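Local coordinates for protein ornithine carbamoyltransferase (Giardia intestinalis, PDB 3GRF) that is an ornithine carbamoyltransferase of the arginine degradation pathway, probably interconverting ornithine and citrulline by transfer of a carbamoyl group, at residues Y23-A28 and A316-F320; K45-F51 and H72-L78; C232-V238 and V269-S274. The contacts are given in a common frame with arbitrary orientation. Residues are numbered along the deposited sequence.

Contact 1 (Y23-A28 and A316-F320); sequences YLIDRA and AVLDF
Both segments are regular alpha helix; their axes approach to 9.6 Å and cross at 115°, with the nearest CA atoms, those of Ala28 and Ala316, 5.1 Å apart. Ala316 points its methyl at the other backbone: its CB lies 3.5 Å from Leu24 O and 4.0 Å from Ala28 CB, and a small residue suits so tight a spot. Val317 turns away but still reaches Leu24, CG2 to CG at 4.4 Å. Here residues near the C-terminal end of helix 303-322 return to helix 18-33 of the carbamoyl phosphate domain, the pairing of first and last helices characteristic of carbamoyltransferases. Leu318 faces helix 56-69 and Ile126. Arg27 NH2 lies 2.9 Å from Asp319 OD2 in a salt bridge (both chi1 t); Arg27 NE adds a weak hydrogen bond to Asp319 OD2 (3.3 Å), while Asp319 OD1 pairs with Arg41. Phe320 (chi1 t) sets CB 3.6 Å from Leu24 CD1, Leu24 leaving sideways with chi1 -113°, and CD1 3.7 Å from Tyr23 CE2 (chi1 t), ring planes oblique at 45°.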
loop_
_atom_site.group_PDB
_atom_site.type_symbol
_atom_site.label_atom_id
_atom_site.label_comp_id
_atom_site.label_asym_id
_atom_site.label_seq_id
_atom_site.Cartn_x
_atom_site.Cartn_y
_atom_site.Cartn_z
ATOM N N TYR A 23 14.435 -27.924 -0.019
ATOM C CA TYR A 23 15.184 -26.769 -0.508
ATOM C C TYR A 23 14.577 -25.449 0.000
ATOM O O TYR A 23 15.284 -24.562 0.440
ATOM C CB TYR A 23 15.238 -26.791 -2.042
ATOM C CG TYR A 23 15.790 -25.519 -2.637
ATOM C CD1 TYR A 23 17.156 -25.339 -2.816
ATOM C CD2 TYR A 23 14.948 -24.500 -3.000
ATOM C CE1 TYR A 23 17.655 -24.144 -3.352
ATOM C CE2 TYR A 23 15.426 -23.335 -3.538
ATOM C CZ TYR A 23 16.767 -23.155 -3.688
ATOM O OH TYR A 23 17.184 -21.979 -4.233
ATOM N N LEU A 24 13.256 -25.329 -0.028
ATOM C CA LEU A 24 12.598 -24.076 0.398
ATOM C C LEU A 24 12.845 -23.804 1.866
ATOM O O LEU A 24 13.101 -22.655 2.249
ATOM C CB LEU A 24 11.116 -24.128 0.098
ATOM C CG LEU A 24 10.620 -23.154 -0.986
ATOM C CD1 LEU A 24 11.736 -22.636 -1.876
ATOM C CD2 LEU A 24 9.584 -23.835 -1.778
ATOM N N ILE A 25 12.823 -24.881 2.663
ATOM C CA ILE A 25 13.086 -24.857 4.125
ATOM C C ILE A 25 14.491 -24.346 4.373
ATOM O O ILE A 25 14.667 -23.372 5.058
ATOM C CB ILE A 25 12.837 -26.246 4.813
ATOM C CG1 ILE A 25 11.323 -26.508 4.956
ATOM C CG2 ILE A 25 13.478 -26.312 6.169
ATOM C CD1 ILE A 25 10.905 -27.972 4.897
ATOM N N ASP A 26 15.485 -24.973 3.770
ATOM C CA ASP A 26 16.863 -24.520 3.895
ATOM C C ASP A 26 17.125 -23.110 3.358
ATOM O O ASP A 26 17.998 -22.391 3.859
ATOM C CB ASP A 26 17.784 -25.508 3.187
ATOM C CG ASP A 26 17.784 -26.851 3.824
ATOM O OD1 ASP A 26 17.604 -26.939 5.060
ATOM O OD2 ASP A 26 17.969 -27.835 3.078
ATOM N N ARG A 27 16.408 -22.724 2.305
ATOM C CA ARG A 27 16.572 -21.371 1.760
ATOM C C ARG A 27 15.986 -20.363 2.790
ATOM O O ARG A 27 16.606 -19.359 3.144
ATOM C CB ARG A 27 15.887 -21.300 0.404
ATOM C CG ARG A 27 16.045 -20.003 -0.314
ATOM C CD ARG A 27 16.893 -20.255 -1.502
ATOM N NE ARG A 27 16.981 -19.087 -2.358
ATOM C CZ ARG A 27 18.071 -18.754 -3.028
ATOM N NH1 ARG A 27 19.178 -19.476 -2.906
ATOM N NH2 ARG A 27 18.062 -17.676 -3.774
ATOM N N ALA A 28 14.803 -20.670 3.305
ATOM C CA ALA A 28 14.170 -19.843 4.348
ATOM C C ALA A 28 15.123 -19.679 5.516
ATOM O O ALA A 28 15.244 -18.608 6.080
ATOM C CB ALA A 28 12.871 -20.515 4.846
ATOM N N ALA A 316 11.380 -17.127 0.773
ATOM C CA ALA A 316 11.884 -18.316 0.084
ATOM C C ALA A 316 10.922 -18.719 -0.983
ATOM O O ALA A 316 11.286 -18.996 -2.110
ATOM C CB ALA A 316 12.105 -19.471 1.066
ATOM N N VAL A 317 9.642 -18.812 -0.643
ATOM C CA VAL A 317 8.679 -19.182 -1.650
ATOM C C VAL A 317 8.565 -18.222 -2.840
ATOM O O VAL A 317 8.540 -18.660 -3.995
ATOM C CB VAL A 317 7.291 -19.313 -1.002
ATOM C CG1 VAL A 317 6.284 -19.537 -2.064
ATOM C CG2 VAL A 317 7.324 -20.456 0.031
ATOM N N LEU A 318 8.490 -16.918 -2.556
ATOM C CA LEU A 318 8.440 -15.864 -3.582
ATOM C C LEU A 318 9.703 -15.935 -4.430
ATOM O O LEU A 318 9.637 -15.976 -5.610
ATOM C CB LEU A 318 8.277 -14.479 -2.931
ATOM C CG LEU A 318 6.897 -14.321 -2.213
ATOM C CD1 LEU A 318 6.789 -13.106 -1.300
ATOM C CD2 LEU A 318 5.750 -14.296 -3.236
ATOM N N ASP A 319 10.856 -15.984 -3.805
ATOM C CA ASP A 319 12.107 -16.053 -4.542
ATOM C C ASP A 319 12.120 -17.194 -5.527
ATOM O O ASP A 319 12.403 -17.014 -6.709
ATOM C CB ASP A 319 13.280 -16.215 -3.575
ATOM C CG ASP A 319 14.604 -16.210 -4.298
ATOM O OD1 ASP A 319 14.976 -15.116 -4.765
ATOM O OD2 ASP A 319 15.237 -17.290 -4.432
ATOM N N PHE A 320 11.808 -18.377 -5.026
ATOM C CA PHE A 320 11.749 -19.573 -5.824
ATOM C C PHE A 320 10.768 -19.465 -6.974
ATOM O O PHE A 320 11.082 -19.871 -8.066
ATOM C CB PHE A 320 11.351 -20.727 -4.916
ATOM C CG PHE A 320 11.449 -22.079 -5.547
ATOM C CD1 PHE A 320 12.680 -22.604 -5.900
ATOM C CD2 PHE A 320 10.318 -22.856 -5.712
ATOM C CE1 PHE A 320 12.769 -23.872 -6.424
ATOM C CE2 PHE A 320 10.405 -24.120 -6.238
ATOM C CZ PHE A 320 11.636 -24.625 -6.591
#

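Contact 2 (K45-F51 and H72-L78); sequences KTLLAFF and HAIYYEL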
loop_
_atom_site.group_PDB
_atom_site.type_symbol
_atom_site.label_atom_id
_atom_site.label_comp_id
_atom_site.label_asym_id
_atom_site.label_seq_id
_atom_site.Cartn_x
_atom_site.Cartn_y
_atom_site.Cartn_z
ATOM N N LYS A 45 10.816 -5.867 -8.952
ATOM C CA LYS A 45 9.832 -6.887 -9.311
ATOM C C LYS A 45 8.711 -6.712 -8.348
ATOM O O LYS A 45 8.961 -6.260 -7.224
ATOM C CB LYS A 45 10.428 -8.296 -9.228
ATOM C CG LYS A 45 11.360 -8.597 -10.428
ATOM C CD LYS A 45 12.183 -9.852 -10.185
ATOM C CE LYS A 45 13.162 -10.101 -11.339
ATOM N NZ LYS A 45 12.499 -10.860 -12.436
ATOM N N THR A 46 7.456 -6.993 -8.734
ATOM C CA THR A 46 6.320 -6.793 -7.801
ATOM C C THR A 46 5.455 -8.019 -7.658
ATOM O O THR A 46 5.304 -8.817 -8.585
ATOM C CB THR A 46 5.427 -5.553 -8.154
ATOM O OG1 THR A 46 4.165 -6.016 -8.669
ATOM C CG2 THR A 46 6.136 -4.691 -9.181
ATOM N N LEU A 47 4.907 -8.149 -6.462
ATOM C CA LEU A 47 3.962 -9.175 -6.183
ATOM C C LEU A 47 2.581 -8.532 -6.057
ATOM O O LEU A 47 2.408 -7.498 -5.425
ATOM C CB LEU A 47 4.368 -9.923 -4.899
ATOM C CG LEU A 47 3.227 -10.432 -4.006
ATOM C CD1 LEU A 47 2.634 -11.661 -4.660
ATOM C CD2 LEU A 47 3.623 -10.728 -2.535
ATOM N N LEU A 48 1.595 -9.154 -6.671
ATOM C CA LEU A 48 0.277 -8.655 -6.548
ATOM C C LEU A 48 -0.405 -9.518 -5.514
ATOM O O LEU A 48 -0.523 -10.710 -5.701
ATOM C CB LEU A 48 -0.431 -8.826 -7.870
ATOM C CG LEU A 48 -1.889 -8.391 -7.898
ATOM C CD1 LEU A 48 -2.151 -7.021 -7.172
ATOM C CD2 LEU A 48 -2.280 -8.322 -9.341
ATOM N N ALA A 49 -0.906 -8.918 -4.432
ATOM C CA ALA A 49 -1.399 -9.716 -3.307
ATOM C C ALA A 49 -2.841 -9.404 -2.960
ATOM O O ALA A 49 -3.092 -8.418 -2.282
ATOM C CB ALA A 49 -0.517 -9.450 -2.085
ATOM N N PHE A 50 -3.767 -10.257 -3.415
ATOM C CA PHE A 50 -5.218 -10.120 -3.173
ATOM C C PHE A 50 -5.581 -10.651 -1.812
ATOM O O PHE A 50 -5.057 -11.660 -1.367
ATOM C CB PHE A 50 -6.015 -10.891 -4.242
ATOM C CG PHE A 50 -5.834 -10.361 -5.660
ATOM C CD1 PHE A 50 -4.969 -10.973 -6.535
ATOM C CD2 PHE A 50 -6.514 -9.236 -6.102
ATOM C CE1 PHE A 50 -4.810 -10.487 -7.859
ATOM C CE2 PHE A 50 -6.356 -8.752 -7.437
ATOM C CZ PHE A 50 -5.496 -9.391 -8.296
ATOM N N PHE A 51 -6.456 -9.945 -1.110
ATOM C CA PHE A 51 -6.960 -10.444 0.130
ATOM C C PHE A 51 -8.445 -10.199 0.112
ATOM O O PHE A 51 -8.870 -9.063 -0.047
ATOM C CB PHE A 51 -6.313 -9.705 1.303
ATOM C CG PHE A 51 -4.878 -10.095 1.551
ATOM C CD1 PHE A 51 -4.561 -11.070 2.480
ATOM C CD2 PHE A 51 -3.853 -9.468 0.866
ATOM C CE1 PHE A 51 -3.233 -11.432 2.689
ATOM C CE2 PHE A 51 -2.503 -9.788 1.099
ATOM C CZ PHE A 51 -2.206 -10.801 1.975
ATOM N N HIS A 72 8.543 -5.217 -4.278
ATOM C CA HIS A 72 7.350 -4.530 -3.707
ATOM C C HIS A 72 6.132 -5.413 -3.842
ATOM O O HIS A 72 6.004 -6.102 -4.837
ATOM C CB HIS A 72 7.061 -3.227 -4.450
ATOM C CG HIS A 72 5.991 -2.408 -3.795
ATOM N ND1 HIS A 72 4.767 -2.177 -4.382
ATOM C CD2 HIS A 72 5.939 -1.833 -2.573
ATOM C CE1 HIS A 72 4.009 -1.477 -3.558
ATOM N NE2 HIS A 72 4.696 -1.246 -2.454
ATOM N N ALA A 73 5.235 -5.373 -2.838
ATOM C CA ALA A 73 3.958 -6.068 -2.906
ATOM C C ALA A 73 2.837 -5.052 -2.935
ATOM O O ALA A 73 2.819 -4.112 -2.125
ATOM C CB ALA A 73 3.764 -6.992 -1.664
ATOM N N ILE A 74 1.905 -5.273 -3.858
ATOM C CA ILE A 74 0.685 -4.502 -3.949
ATOM C C ILE A 74 -0.365 -5.197 -3.078
ATOM O O ILE A 74 -0.761 -6.327 -3.331
ATOM C CB ILE A 74 0.164 -4.471 -5.367
ATOM C CG1 ILE A 74 1.158 -3.732 -6.274
ATOM C CG2 ILE A 74 -1.193 -3.769 -5.410
ATOM C CD1 ILE A 74 0.778 -3.768 -7.788
ATOM N N TYR A 75 -0.799 -4.521 -2.039
ATOM C CA TYR A 75 -1.845 -5.049 -1.235
ATOM C C TYR A 75 -3.188 -4.750 -1.950
ATOM O O TYR A 75 -3.650 -3.585 -2.050
ATOM C CB TYR A 75 -1.756 -4.461 0.163
ATOM C CG TYR A 75 -3.018 -4.719 0.933
ATOM C CD1 TYR A 75 -3.355 -6.008 1.313
ATOM C CD2 TYR A 75 -3.892 -3.670 1.252
ATOM C CE1 TYR A 75 -4.549 -6.273 1.994
ATOM C CE2 TYR A 75 -5.091 -3.912 1.936
ATOM C CZ TYR A 75 -5.405 -5.227 2.306
ATOM O OH TYR A 75 -6.579 -5.498 3.007
ATOM N N TYR A 76 -3.806 -5.825 -2.554
ATOM C CA TYR A 76 -5.074 -5.573 -3.263
ATOM C C TYR A 76 -6.290 -6.159 -2.541
ATOM O O TYR A 76 -6.597 -7.340 -2.659
ATOM C CB TYR A 76 -4.975 -6.058 -4.701
ATOM C CG TYR A 76 -5.925 -5.354 -5.631
ATOM C CD1 TYR A 76 -5.508 -4.526 -6.676
ATOM C CD2 TYR A 76 -7.303 -5.543 -5.448
ATOM C CE1 TYR A 76 -6.443 -3.899 -7.509
ATOM C CE2 TYR A 76 -8.243 -4.919 -6.265
ATOM C CZ TYR A 76 -7.813 -4.099 -7.288
ATOM O OH TYR A 76 -8.744 -3.489 -8.097
ATOM N N GLU A 77 -7.019 -5.295 -1.835
ATOM C CA GLU A 77 -8.119 -5.717 -0.994
ATOM C C GLU A 77 -9.380 -5.929 -1.834
ATOM O O GLU A 77 -9.698 -5.123 -2.708
ATOM C CB GLU A 77 -8.337 -4.694 0.128
ATOM C CG GLU A 77 -8.718 -3.276 -0.376
ATOM C CD GLU A 77 -7.541 -2.242 -0.444
ATOM O OE1 GLU A 77 -7.599 -1.239 0.322
ATOM O OE2 GLU A 77 -6.601 -2.413 -1.279
ATOM N N LEU A 78 -10.091 -7.024 -1.594
ATOM C CA LEU A 78 -11.287 -7.306 -2.387
ATOM C C LEU A 78 -12.596 -7.057 -1.657
ATOM O O LEU A 78 -12.859 -7.680 -0.646
ATOM C CB LEU A 78 -11.227 -8.727 -2.943
ATOM C CG LEU A 78 -10.096 -8.914 -3.937
ATOM C CD1 LEU A 78 -10.042 -10.371 -4.295
ATOM C CD2 LEU A 78 -10.398 -8.025 -5.152
#
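Strands 46-51 and 72-77 run parallel, their axes 4.5 Å apart at 20°, in the register Thr46 with His72 through Phe51 with Glu77. The alternating ladder starts at His72 N to Lys45 O (3.2 Å), passes through Ile74 N to Leu47 O and Ala49 N to Ile74 O (both 2.8 Å), and ends at Leu78 N to Phe51 O (2.8 Å). On one face Leu48 CD1 packs on Ile74 CG2 (3.8 Å), and the oblique rings of Phe50 and Tyr76 continue this apolar row. On the other, Leu47 CD2 meets the small Ala73 CB (3.8 Å), and Phe51 CD2 meets Tyr75 CE1 (3.5 Å). The side chain of His72 joins its counterparts from the other two subunits on a nickel ion, while Glu77 forms a salt bridge with Arg59 of the second subunit. The strands belong to a beta-alpha-beta unit: helix 56-69 covers Phe51 and Tyr75, strand 103-107 flanks 46-51, and 72-77 forms the sheet's outer edge within the chain.

Contact 3 (C232-V238 and V269-S274); sequences CEGVDVV and VMAVTS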
loop_
_atom_site.group_PDB
_atom_site.type_symbol
_atom_site.label_atom_id
_atom_site.label_comp_id
_atom_site.label_asym_id
_atom_site.label_seq_id
_atom_site.Cartn_x
_atom_site.Cartn_y
_atom_site.Cartn_z
ATOM N N CYS A 232 -1.181 -38.461 20.848
ATOM C CA CYS A 232 -0.024 -37.626 21.171
ATOM C C CYS A 232 1.070 -38.355 21.982
ATOM O O CYS A 232 2.134 -37.782 22.266
ATOM C CB CYS A 232 -0.450 -36.343 21.908
ATOM S SG CYS A 232 -1.365 -35.190 20.884
ATOM N N GLU A 233 0.818 -39.599 22.359
ATOM C CA GLU A 233 1.764 -40.330 23.203
ATOM C C GLU A 233 3.022 -40.497 22.405
ATOM O O GLU A 233 2.987 -41.080 21.303
ATOM C CB GLU A 233 1.236 -41.707 23.524
ATOM C CG GLU A 233 1.133 -42.021 24.985
ATOM C CD GLU A 233 0.510 -43.381 25.173
ATOM O OE1 GLU A 233 -0.721 -43.516 24.924
ATOM O OE2 GLU A 233 1.262 -44.321 25.530
ATOM N N GLY A 234 4.115 -39.980 22.949
ATOM C CA GLY A 234 5.421 -40.094 22.314
ATOM C C GLY A 234 5.762 -39.044 21.263
ATOM O O GLY A 234 6.880 -39.020 20.747
ATOM N N VAL A 235 4.820 -38.173 20.912
ATOM C CA VAL A 235 5.009 -37.326 19.726
ATOM C C VAL A 235 5.992 -36.180 20.018
ATOM O O VAL A 235 6.210 -35.827 21.176
ATOM C CB VAL A 235 3.665 -36.819 19.097
ATOM C CG1 VAL A 235 2.753 -37.993 18.692
ATOM C CG2 VAL A 235 2.949 -35.877 20.035
ATOM N N ASP A 236 6.603 -35.621 18.980
ATOM C CA ASP A 236 7.626 -34.580 19.157
ATOM C C ASP A 236 7.090 -33.173 18.888
ATOM O O ASP A 236 7.722 -32.179 19.239
ATOM C CB ASP A 236 8.823 -34.857 18.249
ATOM C CG ASP A 236 9.429 -36.217 18.484
ATOM O OD1 ASP A 236 9.375 -37.052 17.560
ATOM O OD2 ASP A 236 9.962 -36.445 19.587
ATOM N N VAL A 237 5.933 -33.090 18.230
ATOM C CA VAL A 237 5.302 -31.815 17.882
ATOM C C VAL A 237 3.828 -32.032 18.136
ATOM O O VAL A 237 3.274 -33.042 17.689
ATOM C CB VAL A 237 5.439 -31.418 16.388
ATOM C CG1 VAL A 237 4.741 -30.025 16.134
ATOM C CG2 VAL A 237 6.908 -31.392 15.970
ATOM N N VAL A 238 3.218 -31.086 18.849
ATOM C CA VAL A 238 1.771 -31.060 18.962
ATOM C C VAL A 238 1.218 -29.752 18.410
ATOM O O VAL A 238 1.523 -28.663 18.899
ATOM C CB VAL A 238 1.308 -31.216 20.409
ATOM C CG1 VAL A 238 -0.256 -31.182 20.481
ATOM C CG2 VAL A 238 1.862 -32.511 21.020
ATOM N N VAL A 269 -2.364 -33.567 28.007
ATOM C CA VAL A 269 -2.038 -33.915 26.628
ATOM C C VAL A 269 -0.524 -33.755 26.429
ATOM O O VAL A 269 0.129 -34.684 25.968
ATOM C CB VAL A 269 -2.898 -33.106 25.571
ATOM C CG1 VAL A 269 -2.304 -33.201 24.183
ATOM C CG2 VAL A 269 -4.332 -33.635 25.503
ATOM N N MET A 270 0.036 -32.593 26.782
ATOM C CA MET A 270 1.474 -32.340 26.601
ATOM C C MET A 270 2.379 -33.255 27.455
ATOM O O MET A 270 3.494 -33.616 27.027
ATOM C CB MET A 270 1.824 -30.859 26.826
ATOM C CG MET A 270 1.162 -29.904 25.827
ATOM S SD MET A 270 1.645 -30.200 24.086
ATOM C CE MET A 270 3.333 -29.441 24.109
ATOM N N ALA A 271 1.878 -33.640 28.636
ATOM C CA ALA A 271 2.554 -34.607 29.517
ATOM C C ALA A 271 2.755 -36.000 28.929
ATOM O O ALA A 271 3.529 -36.776 29.458
ATOM C CB ALA A 271 1.853 -34.692 30.900
ATOM N N VAL A 272 2.064 -36.321 27.817
ATOM C CA VAL A 272 2.282 -37.646 27.243
ATOM C C VAL A 272 3.249 -37.639 26.072
ATOM O O VAL A 272 3.612 -38.677 25.534
ATOM C CB VAL A 272 0.967 -38.343 26.838
ATOM C CG1 VAL A 272 0.056 -38.510 28.051
ATOM C CG2 VAL A 272 0.243 -37.571 25.748
ATOM N N THR A 273 3.692 -36.436 25.668
ATOM C CA THR A 273 4.581 -36.312 24.512
ATOM C C THR A 273 6.052 -36.547 24.885
ATOM O O THR A 273 6.380 -36.799 26.049
ATOM C CB THR A 273 4.379 -34.984 23.815
ATOM O OG1 THR A 273 4.909 -33.928 24.621
ATOM C CG2 THR A 273 2.905 -34.754 23.553
ATOM N N SER A 274 6.943 -36.488 23.908
ATOM C CA SER A 274 8.360 -36.674 24.181
ATOM C C SER A 274 8.901 -35.563 25.074
ATOM O O SER A 274 8.274 -34.503 25.201
ATOM C CB SER A 274 9.138 -36.733 22.863
ATOM O OG SER A 274 9.466 -35.438 22.392
#
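Two turns fit together here, one just ahead of a strand and the other following a short helix. Cys232-Val235 makes a type II turn, closed by Val235 N to Cys232 O at 3.0 Å; Gly234 holds its third position with phi 85°, a conformation that a residue without a side chain adopts easily. Gly234 N donates to Val272 O (2.9 Å), and on the far side of Thr273 the NH of Ser274 donates to Val235 O (2.9 Å).

Between these two bonds the Thr273 methyl is the principal bump. CG2 enters a hollow lined by Cys232 O (3.4 Å), Cys232 CB (4.1 Å), Val235 CG2 (3.7 Å) and Val238 CG2 (3.5 Å). A threonine suits the place because its OG1 turns back to Met270 O (2.8 Å), across the type I turn Met270-Thr273, and also bonds Ser277. Beside this hollow, Val272 lays CG2 on Cys232 CB (4.1 Å) and its CB against Glu233 CG (4.1 Å), while Val269 CG1 covers Cys232 SG at 4.0 Å. The flexible Met270 curls round so that SD rests 3.8 Å from Val238 CB. On the polar side, Ser274 OG donates to Asp236 OD2 (3.0 Å), a carboxylate also held by Arg276 and the backbone NH of Lys163.

All this lies in the Rossmann-like ornithine-binding domain, where the type II turn leads from helix 228-232 into strand 237-240 and the type I turn leads from helix 267-270 toward strand 278-281. Strand 237-240 lies between strands 164-167 and 278-281 in the parallel sheet, and Cys232 packs against the former.

From the N terminus, helix 18-33 supplies the first half of contact 1, which stays open until helix 303-322 returns almost 290 residues later. Contact 2 opens next, on strand 46-51, and closes after a single intervening helix; contact 3 opens at 232-238 and closes at 269-274. These two short loops follow one another in series, and both nest inside the long loop closed by contact 1. Contact 2 lies within the carbamoyl phosphate domain and contact 3 within the ornithine domain, with centres about 40 Å apart, whereas contact 1 fastens the end of the chain back to its beginning. Contacts 1 and 2 touch where Leu318 CD1 lies 4.1 Å from Leu47 CD2.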